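PDB 3VMV: pectate lyase from Bacillus, which probably cleaves polygalacturonate, the backbone of pectin, by eliminative lysis. Local coordinates for residues Q108-H114 and D135-S141; I84-T88 and V322-N326; Q5-M10 and P300-Q305; L210-V216 and R234-F240; G16-R21 and E46-I50. All coordinates share one frame; numbering follows the deposited sequence.

How the contacts relate
The chain illustrates how a parallel beta-helix combines short-range coil pairings with two long closures. Starting from the N terminus, residues 5-10 meet 300-305 near the other end of the chain, so contact 3 closes a loop round most of the chain. Inside that loop contact 5 comes first, pairing 16-21 with 46-50. Segment 84-88 then opens contact 2, which closes with the C-terminal residues 322-326 and therefore crosses contact 3. Contacts 1 and 4 follow in series, nested within both long loops, and each joins successive coils of the beta-helix. Contacts 1 and 2 touch through Asn109, contacts 2 and 5 through neighbouring strands, and contacts 3 and 4 through Phe240.

Contact 1: residues Q108-H114 and D135-S141; sequences QNVSIHH and DHNEFYS
His113 and Tyr140 lie side by side and point the same way, their rings nearly parallel (6° apart) but slid so far that they barely overlap. What sits over the centre of the Tyr140 ring is His113 CB, 3.4 Å from the ring centroid in a CH-pi contact, while Tyr140 OH reaches over a face of the imidazole. CG of each stands between its own backbone N and carbonyl carbon (chi1 65° and 53°), which brings the rings up as a matched pair. His113 ND1 is hydrogen-bonded within the ring planes to His114 ND1, at 2.7 Å, and Ser141 CA lies over the face of His114. On the other side of the sheet Ile112 CB packs on Phe139 CD1, 4.0 Å away. Backbone bonds of the parallel ladder, including Ile112 N to Glu138 O (2.9 Å), tie the strands together. A water joins Ser111 OG to Glu138 OE1, while Glu138 OE2 binds Val322 N. Strand 111-113 lies between strands 91-93 and 138-140, and strand 165-175 continues the ladder.

Contact 2: residues I84-T88 and V322-N326; sequences IGVGT and VGVIN
The side chain of Asn326, which ends in a flat amide, crosses that of Ile84 at about a right angle, lying beside the methyl CG2 of Ile84. CG of Asn326 is anti to the backbone N (chi1 -168°), which carries the amide out to the end of the strand. The clear polar link is made by the backbone of this last residue: Gly87 N donates to Asn326 O at 2.7 Å. Farther along, the methyl CG2 of Thr88 rests on Gly323 CA at 3.9 Å. A side chain on Gly323 would run into that methyl, and both Gly323 and Gly87 have the positive phi that suits glycine. Thr88 CG2 also comes within 4.4 Å of Val322 CG2. The C-terminal tail, arriving from helix 309-319, is thereby laid against the turn that ends strand 78-85. Asn109 binds both partners, its amide bonding to Gly323 N and to the carbonyls of Gly85 and Gly87, and strands 48-52 and 105-108 flank strand 78-85.

Contact 3: residues Q5-M10 and P300-Q305; sequences QGYASM and PPYSYQ
Aromatic contacts dominate where Tyr7 meets Tyr302. The pair is T-shaped: the edge of Tyr302 enters the face of Tyr7, CE2 standing over the centre of that ring, with the planes 86° apart. Tyr302 CG stands between its backbone N and carbonyl carbon (chi1 51°), which turns the ring toward Gly6 and Tyr7. Gly6 CA covers one face, 3.4 Å from the Tyr302 centroid in a CH-pi contact, and Pro300 CB the opposite one, while Met10 SD lies in plane at the edge, 3.9 Å from Tyr302 CD2, a Met-aromatic contact. Apolar packing continues from Tyr7, whose CE1 is 3.7 Å from Pro301 CD; an alanine here would probably open a gap beside Pro301 and leave the edge of Tyr302 without the face it packs on. Among polar links, a water joins Gly6 N to Ser303 O, and Tyr302 OH bonds to His217 and Thr195 on neighbouring strands. Here an N-terminal arm and a loop from near the C terminus clasp each other across the flank of a parallel beta-helix, this lyase family's fold.

Contact 4: residues L210-V216 and R234-F240; sequences LIRYADV and RVGARVF. With SO4 (sulfate ion), chain C.
Arg212 pairs with Arg234, and Asp215 with Arg238, in two short parallel ladders whose register shifts by one where a type I' turn runs from Arg234 to Ala237. Arg234 O accepts from Tyr213 N and Ala237 N, which arrive from opposite faces of its plane. Arg238, bent at chi3 (-58°), grips Asp215 side-on: NE reaches OD1 at 2.8 Å and NH1 reaches OD2 at 2.9 Å, both nearly straight, although the two oxygens are met from above the carboxylate plane. A leucine in its place would probably leave the Asp215 carboxylate without its charged mate and free to turn. In the turn, Val235 CG2 sits over the centre of the Tyr213 ring, 3.5 Å from its centroid. Ile211 CG2 packs on Ala237 CB at 3.6 Å, both residues buried. Arg212 and Arg234 lie alongside each other, Arg212 NH2 and Arg234 NH1 3.3 Å apart; a water accepts from Arg212 NH2 and, weakly, from Arg234 NH1. Arg234 holds a sulfate, probably from the crystallisation liquor, through NH1 to O1 (2.9 Å) and NH2 to O4 (2.8 Å), while Arg212 has a salt bridge to Asp185. Sulfate and Asp185 are likely to offset the arginines' charge, consistent with a pair able to bind an anion.

Contact 5: residues G16-R21 and E46-I50; sequences GGAGGR and EPLTI
Arg21 O is gripped twice, by Thr49 N at 2.9 Å in an almost straight bond (176°) and by a water that also donates to Gly17 O. The same water accepts from Gly20 N and has Thr49 OG1 as a fourth partner, so a single molecule ties the bend of residues 17-21 to the start of the strand. Arg21 N in turn donates to Pro47 O at 2.9 Å, and these two backbone bonds make the parallel bridge that pairs Arg21 with Leu48. The side chain of Arg21 runs extended and crosses that of Glu46 at about a right angle, the guanidinium and carboxylate planes standing 75° apart. Its NE forms a salt bridge to Glu46 OE1 at 2.8 Å, but the hydrogen bond within it is weak, since the N-H points well off the oxygen (118°). Pro47 CB nestles against two carbonyls of the bend, 3.4 Å from Gly17 O and 3.5 Å from Ala18 O. Gly17 and Gly20 stand where a side chain would clash: a CB on Gly17 would strike Leu48 O, and one on Gly20 would strike Pro47 O; Gly17 CA instead comes to 3.3 Å from Leu48 O. Strand 21-25 thereby joins strand 48-52, which has strand 78-85 on its other side, while helix 28-40 packs on Leu48 and Ile50 through Arg38 and Leu34 at the N-terminal end of the beta-helix.

Contact 1: residues Q108-H114 and D135-S141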
# COMPACT_ATOMS: atom_id res chain seq x y z
N GLN A 108 0.96 -10.79 -3.56
CA GLN A 108 -0.16 -11.38 -2.84
C GLN A 108 0.33 -12.41 -1.84
O GLN A 108 1.24 -13.23 -2.12
CB GLN A 108 -1.06 -12.02 -3.87
CG GLN A 108 -2.34 -12.59 -3.31
CD GLN A 108 -3.28 -13.03 -4.41
OE1 GLN A 108 -4.45 -12.59 -4.50
NE2 GLN A 108 -2.79 -13.91 -5.24
N ASN A 109 -0.34 -12.46 -0.69
CA ASN A 109 -0.10 -13.50 0.31
C ASN A 109 1.34 -13.61 0.81
O ASN A 109 1.85 -14.72 1.03
CB ASN A 109 -0.56 -14.88 -0.20
CG ASN A 109 -0.74 -15.89 0.91
OD1 ASN A 109 -1.32 -15.57 1.97
ND2 ASN A 109 -0.25 -17.12 0.69
N VAL A 110 2.00 -12.47 0.96
CA VAL A 110 3.32 -12.47 1.62
C VAL A 110 3.33 -11.60 2.88
O VAL A 110 2.52 -10.67 3.03
CB VAL A 110 4.46 -11.97 0.64
CG1 VAL A 110 4.55 -12.88 -0.56
CG2 VAL A 110 4.19 -10.50 0.21
N SER A 111 4.27 -11.88 3.79
CA SER A 111 4.48 -11.03 4.94
C SER A 111 5.80 -10.32 4.73
O SER A 111 6.79 -11.00 4.43
CB SER A 111 4.57 -11.84 6.22
OG SER A 111 3.35 -12.56 6.41
N ILE A 112 5.82 -9.01 4.87
CA ILE A 112 7.06 -8.24 4.65
C ILE A 112 7.22 -7.35 5.85
O ILE A 112 6.31 -6.54 6.16
CB ILE A 112 6.98 -7.37 3.38
CG1 ILE A 112 6.60 -8.24 2.16
CG2 ILE A 112 8.35 -6.65 3.16
CD1 ILE A 112 6.60 -7.47 0.84
N HIS A 113 8.36 -7.45 6.53
CA HIS A 113 8.43 -6.79 7.81
C HIS A 113 9.85 -6.44 8.25
O HIS A 113 10.83 -6.98 7.79
CB HIS A 113 7.74 -7.67 8.87
CG HIS A 113 8.45 -8.98 9.11
ND1 HIS A 113 9.38 -9.15 10.11
CD2 HIS A 113 8.37 -10.17 8.47
CE1 HIS A 113 9.84 -10.39 10.08
NE2 HIS A 113 9.25 -11.03 9.09
N HIS A 114 9.89 -5.46 9.15
CA HIS A 114 11.13 -4.97 9.76
C HIS A 114 12.10 -4.56 8.66
O HIS A 114 13.31 -4.84 8.76
CB HIS A 114 11.76 -5.98 10.73
CG HIS A 114 10.91 -6.23 11.92
ND1 HIS A 114 9.92 -7.19 11.95
CD2 HIS A 114 10.85 -5.60 13.12
CE1 HIS A 114 9.33 -7.18 13.13
NE2 HIS A 114 9.88 -6.23 13.87
N ASP A 135 -2.38 -7.48 -2.43
CA ASP A 135 -3.55 -8.16 -1.86
C ASP A 135 -3.18 -9.23 -0.86
O ASP A 135 -2.32 -10.06 -1.09
CB ASP A 135 -4.34 -8.76 -3.02
CG ASP A 135 -5.58 -9.54 -2.56
OD1 ASP A 135 -6.57 -8.87 -2.21
OD2 ASP A 135 -5.53 -10.77 -2.54
N HIS A 136 -3.86 -9.25 0.28
CA HIS A 136 -3.74 -10.36 1.22
C HIS A 136 -2.32 -10.56 1.76
O HIS A 136 -1.88 -11.68 1.95
CB HIS A 136 -4.31 -11.67 0.63
CG HIS A 136 -5.79 -11.80 0.79
ND1 HIS A 136 -6.68 -11.55 -0.23
CD2 HIS A 136 -6.54 -12.12 1.88
CE1 HIS A 136 -7.91 -11.78 0.20
NE2 HIS A 136 -7.86 -12.10 1.48
N ASN A 137 -1.66 -9.44 2.04
CA ASN A 137 -0.35 -9.46 2.65
C ASN A 137 -0.40 -8.96 4.10
O ASN A 137 -1.44 -8.48 4.57
CB ASN A 137 0.58 -8.56 1.87
CG ASN A 137 0.56 -8.84 0.37
OD1 ASN A 137 0.15 -7.95 -0.45
ND2 ASN A 137 1.01 -9.99 -0.01
N GLU A 138 0.75 -9.03 4.77
CA GLU A 138 0.88 -8.46 6.11
C GLU A 138 2.17 -7.69 6.13
O GLU A 138 3.19 -8.18 5.69
CB GLU A 138 0.86 -9.54 7.20
CG GLU A 138 -0.48 -10.26 7.19
CD GLU A 138 -0.71 -11.24 8.31
OE1 GLU A 138 -0.03 -11.18 9.37
OE2 GLU A 138 -1.62 -12.10 8.18
N PHE A 139 2.09 -6.49 6.70
CA PHE A 139 3.22 -5.56 6.74
C PHE A 139 3.35 -5.05 8.14
O PHE A 139 2.35 -4.62 8.73
CB PHE A 139 2.98 -4.37 5.81
CG PHE A 139 2.59 -4.75 4.39
CD1 PHE A 139 3.50 -5.39 3.56
CD2 PHE A 139 1.34 -4.43 3.90
CE1 PHE A 139 3.17 -5.76 2.25
CE2 PHE A 139 0.99 -4.77 2.58
CZ PHE A 139 1.89 -5.43 1.75
N TYR A 140 4.56 -5.02 8.69
CA TYR A 140 4.68 -4.56 10.08
C TYR A 140 6.14 -4.23 10.41
O TYR A 140 7.04 -4.65 9.67
CB TYR A 140 4.11 -5.59 11.06
CG TYR A 140 4.62 -7.01 10.95
CD1 TYR A 140 5.66 -7.46 11.76
CD2 TYR A 140 4.04 -7.90 10.05
CE1 TYR A 140 6.09 -8.77 11.70
CE2 TYR A 140 4.48 -9.22 9.97
CZ TYR A 140 5.50 -9.63 10.81
OH TYR A 140 6.01 -10.92 10.77
N SER A 141 6.35 -3.51 11.50
CA SER A 141 7.71 -3.38 12.05
C SER A 141 7.57 -3.32 13.57
O SER A 141 7.19 -4.34 14.15
CB SER A 141 8.52 -2.22 11.43
OG SER A 141 8.02 -0.95 11.76
O HOH W 1 2.71 -12.30 9.07

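Contact 2: residues I84-T88 and V322-N326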
# COMPACT_ATOMS: atom_id res chain seq x y z
N ILE A 84 3.70 -14.41 -5.22
CA ILE A 84 2.63 -14.94 -4.36
C ILE A 84 3.24 -15.86 -3.33
O ILE A 84 3.94 -16.82 -3.67
CB ILE A 84 1.63 -15.68 -5.22
CG1 ILE A 84 1.18 -14.81 -6.39
CG2 ILE A 84 0.47 -16.18 -4.35
CD1 ILE A 84 0.19 -15.56 -7.34
N GLY A 85 2.95 -15.60 -2.05
CA GLY A 85 3.40 -16.49 -1.01
C GLY A 85 2.67 -17.83 -1.04
O GLY A 85 1.51 -17.92 -1.44
N VAL A 86 3.38 -18.88 -0.63
CA VAL A 86 2.79 -20.20 -0.44
C VAL A 86 2.37 -20.37 1.03
O VAL A 86 3.21 -20.34 1.92
CB VAL A 86 3.82 -21.28 -0.84
CG1 VAL A 86 3.24 -22.71 -0.63
CG2 VAL A 86 4.18 -21.08 -2.29
N GLY A 87 1.07 -20.53 1.29
CA GLY A 87 0.61 -20.71 2.66
C GLY A 87 1.00 -19.53 3.52
O GLY A 87 0.74 -18.39 3.16
N THR A 88 1.67 -19.81 4.63
CA THR A 88 2.14 -18.75 5.51
C THR A 88 3.66 -18.70 5.41
O THR A 88 4.34 -18.13 6.28
CB THR A 88 1.70 -18.98 6.97
OG1 THR A 88 2.11 -20.29 7.38
CG2 THR A 88 0.17 -18.88 7.08
N VAL A 322 -2.34 -13.00 5.47
CA VAL A 322 -1.79 -14.18 4.80
C VAL A 322 -2.47 -15.47 5.24
O VAL A 322 -3.12 -15.51 6.29
CB VAL A 322 -0.26 -14.29 5.02
CG1 VAL A 322 0.43 -13.06 4.43
CG2 VAL A 322 0.09 -14.47 6.52
N GLY A 323 -2.24 -16.52 4.45
CA GLY A 323 -2.79 -17.84 4.74
C GLY A 323 -4.28 -17.97 4.45
O GLY A 323 -4.90 -18.93 4.92
N VAL A 324 -4.85 -17.01 3.72
CA VAL A 324 -6.29 -17.01 3.42
C VAL A 324 -6.55 -17.45 1.98
O VAL A 324 -7.39 -18.34 1.73
CB VAL A 324 -6.91 -15.62 3.67
CG1 VAL A 324 -8.41 -15.67 3.41
CG2 VAL A 324 -6.65 -15.20 5.13
N ILE A 325 -5.83 -16.84 1.04
CA ILE A 325 -6.08 -17.04 -0.40
C ILE A 325 -5.25 -18.14 -1.05
O ILE A 325 -5.58 -18.58 -2.15
CB ILE A 325 -5.89 -15.74 -1.22
CG1 ILE A 325 -4.45 -15.22 -1.13
CG2 ILE A 325 -6.84 -14.67 -0.78
CD1 ILE A 325 -3.54 -15.77 -2.21
N ASN A 326 -4.18 -18.60 -0.40
CA ASN A 326 -3.25 -19.48 -1.11
C ASN A 326 -2.42 -20.43 -0.26
O ASN A 326 -1.20 -20.31 -0.20
CB ASN A 326 -2.31 -18.66 -2.00
CG ASN A 326 -1.53 -19.51 -2.96
OD1 ASN A 326 -0.31 -19.46 -2.98
ND2 ASN A 326 -2.24 -20.32 -3.74

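Contact 3: residues Q5-M10 and P300-Q305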
# COMPACT_ATOMS: atom_id res chain seq x y z
N GLN A 5 -10.67 -5.30 -7.25
CA GLN A 5 -11.63 -4.21 -7.28
C GLN A 5 -10.92 -2.89 -7.48
O GLN A 5 -9.73 -2.77 -7.19
CB GLN A 5 -12.44 -4.10 -5.98
CG GLN A 5 -13.46 -5.22 -5.75
CD GLN A 5 -14.68 -4.72 -4.93
OE1 GLN A 5 -14.77 -4.92 -3.72
NE2 GLN A 5 -15.60 -4.07 -5.61
N GLY A 6 -11.65 -1.87 -7.96
CA GLY A 6 -11.12 -0.52 -7.89
C GLY A 6 -10.13 -0.16 -8.99
O GLY A 6 -10.18 -0.67 -10.10
N TYR A 7 -9.23 0.75 -8.66
CA TYR A 7 -8.45 1.36 -9.73
C TYR A 7 -7.53 0.39 -10.50
O TYR A 7 -7.32 0.59 -11.70
CB TYR A 7 -7.65 2.51 -9.16
CG TYR A 7 -8.41 3.81 -9.03
CD1 TYR A 7 -8.87 4.48 -10.16
CD2 TYR A 7 -8.61 4.40 -7.77
CE1 TYR A 7 -9.54 5.72 -10.02
CE2 TYR A 7 -9.21 5.63 -7.64
CZ TYR A 7 -9.69 6.28 -8.77
OH TYR A 7 -10.31 7.50 -8.63
N ALA A 8 -7.00 -0.67 -9.87
CA ALA A 8 -6.15 -1.60 -10.62
C ALA A 8 -6.96 -2.38 -11.68
O ALA A 8 -6.38 -2.99 -12.55
CB ALA A 8 -5.40 -2.55 -9.65
N SER A 9 -8.29 -2.32 -11.60
CA SER A 9 -9.15 -2.98 -12.60
C SER A 9 -9.31 -2.15 -13.86
O SER A 9 -9.78 -2.66 -14.88
CB SER A 9 -10.52 -3.35 -12.02
OG SER A 9 -11.39 -2.24 -11.96
N MET A 10 -8.94 -0.88 -13.78
CA MET A 10 -9.06 0.03 -14.91
C MET A 10 -7.80 -0.04 -15.74
O MET A 10 -6.88 -0.82 -15.43
CB MET A 10 -9.26 1.48 -14.44
CG MET A 10 -10.52 1.64 -13.57
SD MET A 10 -10.93 3.30 -13.14
CE MET A 10 -11.41 4.01 -14.71
N PRO A 300 -15.16 7.70 -7.18
CA PRO A 300 -14.27 7.15 -8.19
C PRO A 300 -15.05 6.63 -9.40
O PRO A 300 -16.24 6.29 -9.33
CB PRO A 300 -13.59 5.98 -7.45
CG PRO A 300 -14.67 5.53 -6.44
CD PRO A 300 -15.31 6.82 -6.01
N PRO A 301 -14.37 6.57 -10.52
CA PRO A 301 -14.99 6.25 -11.81
C PRO A 301 -15.13 4.78 -12.11
O PRO A 301 -15.01 4.43 -13.27
CB PRO A 301 -14.02 6.89 -12.80
CG PRO A 301 -12.69 6.76 -12.12
CD PRO A 301 -12.96 6.96 -10.66
N TYR A 302 -15.36 3.92 -11.13
CA TYR A 302 -15.45 2.51 -11.43
C TYR A 302 -16.61 1.88 -10.64
O TYR A 302 -17.08 2.45 -9.67
CB TYR A 302 -14.13 1.76 -11.11
CG TYR A 302 -13.55 2.03 -9.72
CD1 TYR A 302 -14.20 1.57 -8.57
CD2 TYR A 302 -12.38 2.77 -9.55
CE1 TYR A 302 -13.69 1.81 -7.30
CE2 TYR A 302 -11.86 3.00 -8.26
CZ TYR A 302 -12.50 2.51 -7.17
OH TYR A 302 -11.96 2.75 -5.91
N SER A 303 -17.04 0.70 -11.11
CA SER A 303 -18.03 -0.10 -10.39
C SER A 303 -17.36 -0.81 -9.23
O SER A 303 -16.20 -1.20 -9.33
CB SER A 303 -18.58 -1.13 -11.37
OG SER A 303 -19.20 -0.51 -12.49
N TYR A 304 -18.11 -1.05 -8.15
CA TYR A 304 -17.57 -1.77 -7.03
C TYR A 304 -18.72 -2.24 -6.13
O TYR A 304 -19.86 -1.80 -6.27
CB TYR A 304 -16.53 -0.92 -6.24
CG TYR A 304 -17.11 0.32 -5.59
CD1 TYR A 304 -17.46 0.34 -4.24
CD2 TYR A 304 -17.33 1.48 -6.35
CE1 TYR A 304 -18.02 1.47 -3.65
CE2 TYR A 304 -17.86 2.64 -5.77
CZ TYR A 304 -18.23 2.63 -4.40
OH TYR A 304 -18.75 3.78 -3.87
N GLN A 305 -18.40 -3.17 -5.25
CA GLN A 305 -19.33 -3.64 -4.23
C GLN A 305 -18.83 -3.19 -2.90
O GLN A 305 -17.61 -3.33 -2.63
CB GLN A 305 -19.39 -5.17 -4.28
CG GLN A 305 -20.05 -5.66 -5.52
CD GLN A 305 -21.55 -5.44 -5.49
OE1 GLN A 305 -22.21 -5.73 -4.48
NE2 GLN A 305 -22.09 -4.91 -6.58
O HOH W 2 -14.29 -2.78 -8.50

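Contact 4: residues L210-V216 and R234-F240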
# COMPACT_ATOMS: atom_id res chain seq x y z
N LEU A 210 -0.66 9.12 4.05
CA LEU A 210 -0.30 10.50 3.73
C LEU A 210 -0.54 10.64 2.23
O LEU A 210 0.09 9.94 1.44
CB LEU A 210 1.18 10.77 4.07
CG LEU A 210 1.67 12.21 3.98
CD1 LEU A 210 3.10 12.27 4.54
CD2 LEU A 210 1.64 12.78 2.53
N ILE A 211 -1.52 11.48 1.85
CA ILE A 211 -1.88 11.59 0.43
C ILE A 211 -1.59 12.98 -0.05
O ILE A 211 -2.18 13.94 0.43
CB ILE A 211 -3.40 11.27 0.18
CG1 ILE A 211 -3.80 9.94 0.79
CG2 ILE A 211 -3.69 11.26 -1.35
CD1 ILE A 211 -5.32 9.76 0.83
N ARG A 212 -0.71 13.10 -1.06
CA ARG A 212 -0.50 14.35 -1.78
C ARG A 212 -1.10 14.26 -3.17
O ARG A 212 -0.79 13.32 -3.89
CB ARG A 212 0.99 14.71 -1.92
CG ARG A 212 1.67 15.08 -0.62
CD ARG A 212 3.17 15.23 -0.93
NE ARG A 212 3.95 15.83 0.16
CZ ARG A 212 4.68 15.10 1.02
NH1 ARG A 212 4.70 13.77 0.95
NH2 ARG A 212 5.38 15.73 1.95
N TYR A 213 -1.95 15.23 -3.53
CA TYR A 213 -2.48 15.42 -4.92
C TYR A 213 -3.45 14.37 -5.45
O TYR A 213 -4.38 14.72 -6.21
CB TYR A 213 -1.35 15.53 -6.01
CG TYR A 213 -0.31 16.58 -5.72
CD1 TYR A 213 -0.59 17.94 -5.89
CD2 TYR A 213 0.93 16.21 -5.22
CE1 TYR A 213 0.37 18.93 -5.58
CE2 TYR A 213 1.88 17.17 -4.92
CZ TYR A 213 1.59 18.52 -5.10
OH TYR A 213 2.51 19.48 -4.79
N ALA A 214 -3.22 13.11 -5.08
CA ALA A 214 -3.92 11.99 -5.73
C ALA A 214 -5.42 11.89 -5.41
O ALA A 214 -5.85 12.32 -4.35
CB ALA A 214 -3.27 10.70 -5.33
N ASP A 215 -6.16 11.31 -6.37
CA ASP A 215 -7.51 10.80 -6.10
C ASP A 215 -7.41 9.36 -5.57
O ASP A 215 -6.75 8.47 -6.18
CB ASP A 215 -8.34 10.82 -7.38
CG ASP A 215 -8.68 12.25 -7.84
OD1 ASP A 215 -8.63 13.17 -7.01
OD2 ASP A 215 -8.94 12.44 -9.06
N VAL A 216 -8.09 9.14 -4.44
CA VAL A 216 -8.00 7.90 -3.68
C VAL A 216 -9.39 7.51 -3.17
O VAL A 216 -10.15 8.38 -2.75
CB VAL A 216 -7.05 8.11 -2.49
CG1 VAL A 216 -7.01 6.89 -1.62
CG2 VAL A 216 -5.66 8.49 -3.00
N ARG A 234 -3.62 16.16 1.44
CA ARG A 234 -2.79 17.34 1.24
C ARG A 234 -2.79 17.79 -0.20
O ARG A 234 -2.93 16.97 -1.11
CB ARG A 234 -1.33 17.00 1.65
CG ARG A 234 -1.18 16.87 3.18
CD ARG A 234 -0.04 15.98 3.61
NE ARG A 234 1.24 16.68 3.51
CZ ARG A 234 2.26 16.45 4.32
NH1 ARG A 234 3.38 17.14 4.15
NH2 ARG A 234 2.15 15.55 5.32
N VAL A 235 -2.55 19.10 -0.40
CA VAL A 235 -2.32 19.71 -1.74
C VAL A 235 -3.24 19.16 -2.81
O VAL A 235 -2.82 18.64 -3.86
CB VAL A 235 -0.83 19.70 -2.24
CG1 VAL A 235 -0.03 20.75 -1.49
CG2 VAL A 235 -0.17 18.35 -2.13
N GLY A 236 -4.54 19.30 -2.54
CA GLY A 236 -5.52 19.02 -3.57
C GLY A 236 -5.86 17.55 -3.78
O GLY A 236 -6.61 17.23 -4.70
N ALA A 237 -5.33 16.67 -2.93
CA ALA A 237 -5.80 15.28 -2.93
C ALA A 237 -7.31 15.24 -2.76
O ALA A 237 -7.88 16.12 -2.16
CB ALA A 237 -5.16 14.49 -1.80
N ARG A 238 -7.96 14.22 -3.32
CA ARG A 238 -9.39 13.99 -3.06
C ARG A 238 -9.56 12.56 -2.61
O ARG A 238 -9.20 11.64 -3.37
CB ARG A 238 -10.21 14.19 -4.33
CG ARG A 238 -10.13 15.65 -4.79
CD ARG A 238 -11.07 15.92 -5.96
NE ARG A 238 -10.77 15.04 -7.09
CZ ARG A 238 -11.44 15.13 -8.23
NH1 ARG A 238 -11.17 14.32 -9.23
NH2 ARG A 238 -12.43 16.01 -8.35
N VAL A 239 -10.05 12.37 -1.38
CA VAL A 239 -10.20 10.99 -0.87
C VAL A 239 -11.65 10.71 -0.51
O VAL A 239 -12.24 11.46 0.28
CB VAL A 239 -9.22 10.68 0.31
CG1 VAL A 239 -9.42 11.58 1.46
CG2 VAL A 239 -9.37 9.22 0.76
N PHE A 240 -12.24 9.70 -1.17
CA PHE A 240 -13.59 9.25 -0.80
C PHE A 240 -13.45 8.21 0.30
O PHE A 240 -12.89 7.12 0.05
CB PHE A 240 -14.31 8.72 -2.05
CG PHE A 240 -15.73 8.23 -1.79
CD1 PHE A 240 -16.53 8.87 -0.86
CD2 PHE A 240 -16.27 7.20 -2.56
CE1 PHE A 240 -17.85 8.47 -0.66
CE2 PHE A 240 -17.58 6.77 -2.34
CZ PHE A 240 -18.37 7.41 -1.40
S SO4 C . 5.61 14.95 6.58
O1 SO4 C . 5.62 15.95 5.48
O2 SO4 C . 6.17 13.69 6.07
O3 SO4 C . 6.41 15.45 7.69
O4 SO4 C . 4.24 14.68 7.03
O HOH W 3 5.40 18.65 2.41

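Contact 5: residues G16-R21 and E46-I50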
# COMPACT_ATOMS: atom_id res chain seq x y z
N GLY A 16 -1.28 -9.72 -13.53
CA GLY A 16 0.05 -10.12 -13.07
C GLY A 16 0.73 -11.14 -13.97
O GLY A 16 0.83 -10.97 -15.21
N GLY A 17 1.23 -12.20 -13.34
CA GLY A 17 1.99 -13.23 -14.04
C GLY A 17 1.14 -14.38 -14.52
O GLY A 17 1.68 -15.40 -14.93
N ALA A 18 -0.18 -14.22 -14.48
CA ALA A 18 -1.06 -15.33 -14.87
C ALA A 18 -0.85 -15.72 -16.33
O ALA A 18 -0.71 -14.86 -17.20
CB ALA A 18 -2.51 -14.97 -14.62
N GLY A 19 -0.82 -17.03 -16.58
CA GLY A 19 -0.83 -17.52 -17.95
C GLY A 19 0.54 -17.58 -18.61
O GLY A 19 0.66 -17.50 -19.84
N GLY A 20 1.59 -17.73 -17.80
CA GLY A 20 2.92 -17.93 -18.32
C GLY A 20 3.67 -18.97 -17.51
O GLY A 20 3.15 -20.04 -17.18
N ARG A 21 4.90 -18.66 -17.17
CA ARG A 21 5.76 -19.55 -16.42
C ARG A 21 5.50 -19.45 -14.93
O ARG A 21 5.05 -18.40 -14.44
CB ARG A 21 7.22 -19.22 -16.70
CG ARG A 21 7.66 -19.56 -18.10
CD ARG A 21 9.18 -19.48 -18.28
NE ARG A 21 9.53 -19.43 -19.70
CZ ARG A 21 10.73 -19.73 -20.19
NH1 ARG A 21 11.71 -20.11 -19.37
NH2 ARG A 21 10.96 -19.66 -21.49
N GLU A 46 7.01 -12.12 -21.05
CA GLU A 46 6.27 -13.39 -20.84
C GLU A 46 5.81 -13.41 -19.38
O GLU A 46 6.64 -13.30 -18.48
CB GLU A 46 7.18 -14.58 -21.11
CG GLU A 46 6.41 -15.90 -20.97
CD GLU A 46 7.29 -17.11 -21.07
OE1 GLU A 46 8.48 -17.04 -20.67
OE2 GLU A 46 6.79 -18.15 -21.55
N PRO A 47 4.51 -13.59 -19.13
CA PRO A 47 4.05 -13.57 -17.72
C PRO A 47 4.78 -14.60 -16.85
O PRO A 47 5.03 -15.73 -17.30
CB PRO A 47 2.55 -13.91 -17.82
CG PRO A 47 2.16 -13.42 -19.19
CD PRO A 47 3.40 -13.60 -20.09
N LEU A 48 5.09 -14.18 -15.62
CA LEU A 48 5.86 -14.99 -14.69
C LEU A 48 5.21 -14.91 -13.32
O LEU A 48 5.01 -13.83 -12.80
CB LEU A 48 7.31 -14.46 -14.62
CG LEU A 48 8.23 -15.18 -13.61
CD1 LEU A 48 8.40 -16.67 -13.89
CD2 LEU A 48 9.60 -14.47 -13.52
N THR A 49 4.86 -16.05 -12.76
CA THR A 49 4.41 -16.12 -11.38
C THR A 49 5.54 -16.74 -10.58
O THR A 49 6.06 -17.81 -10.94
CB THR A 49 3.15 -17.00 -11.27
OG1 THR A 49 2.08 -16.32 -11.94
CG2 THR A 49 2.76 -17.23 -9.82
N ILE A 50 5.96 -16.04 -9.52
CA ILE A 50 6.96 -16.55 -8.60
C ILE A 50 6.26 -16.86 -7.27
O ILE A 50 5.81 -15.92 -6.58
CB ILE A 50 8.04 -15.48 -8.35
CG1 ILE A 50 8.65 -15.06 -9.69
CG2 ILE A 50 9.08 -16.06 -7.40
CD1 ILE A 50 9.71 -13.95 -9.57
O HOH W 4 2.26 -17.85 -14.76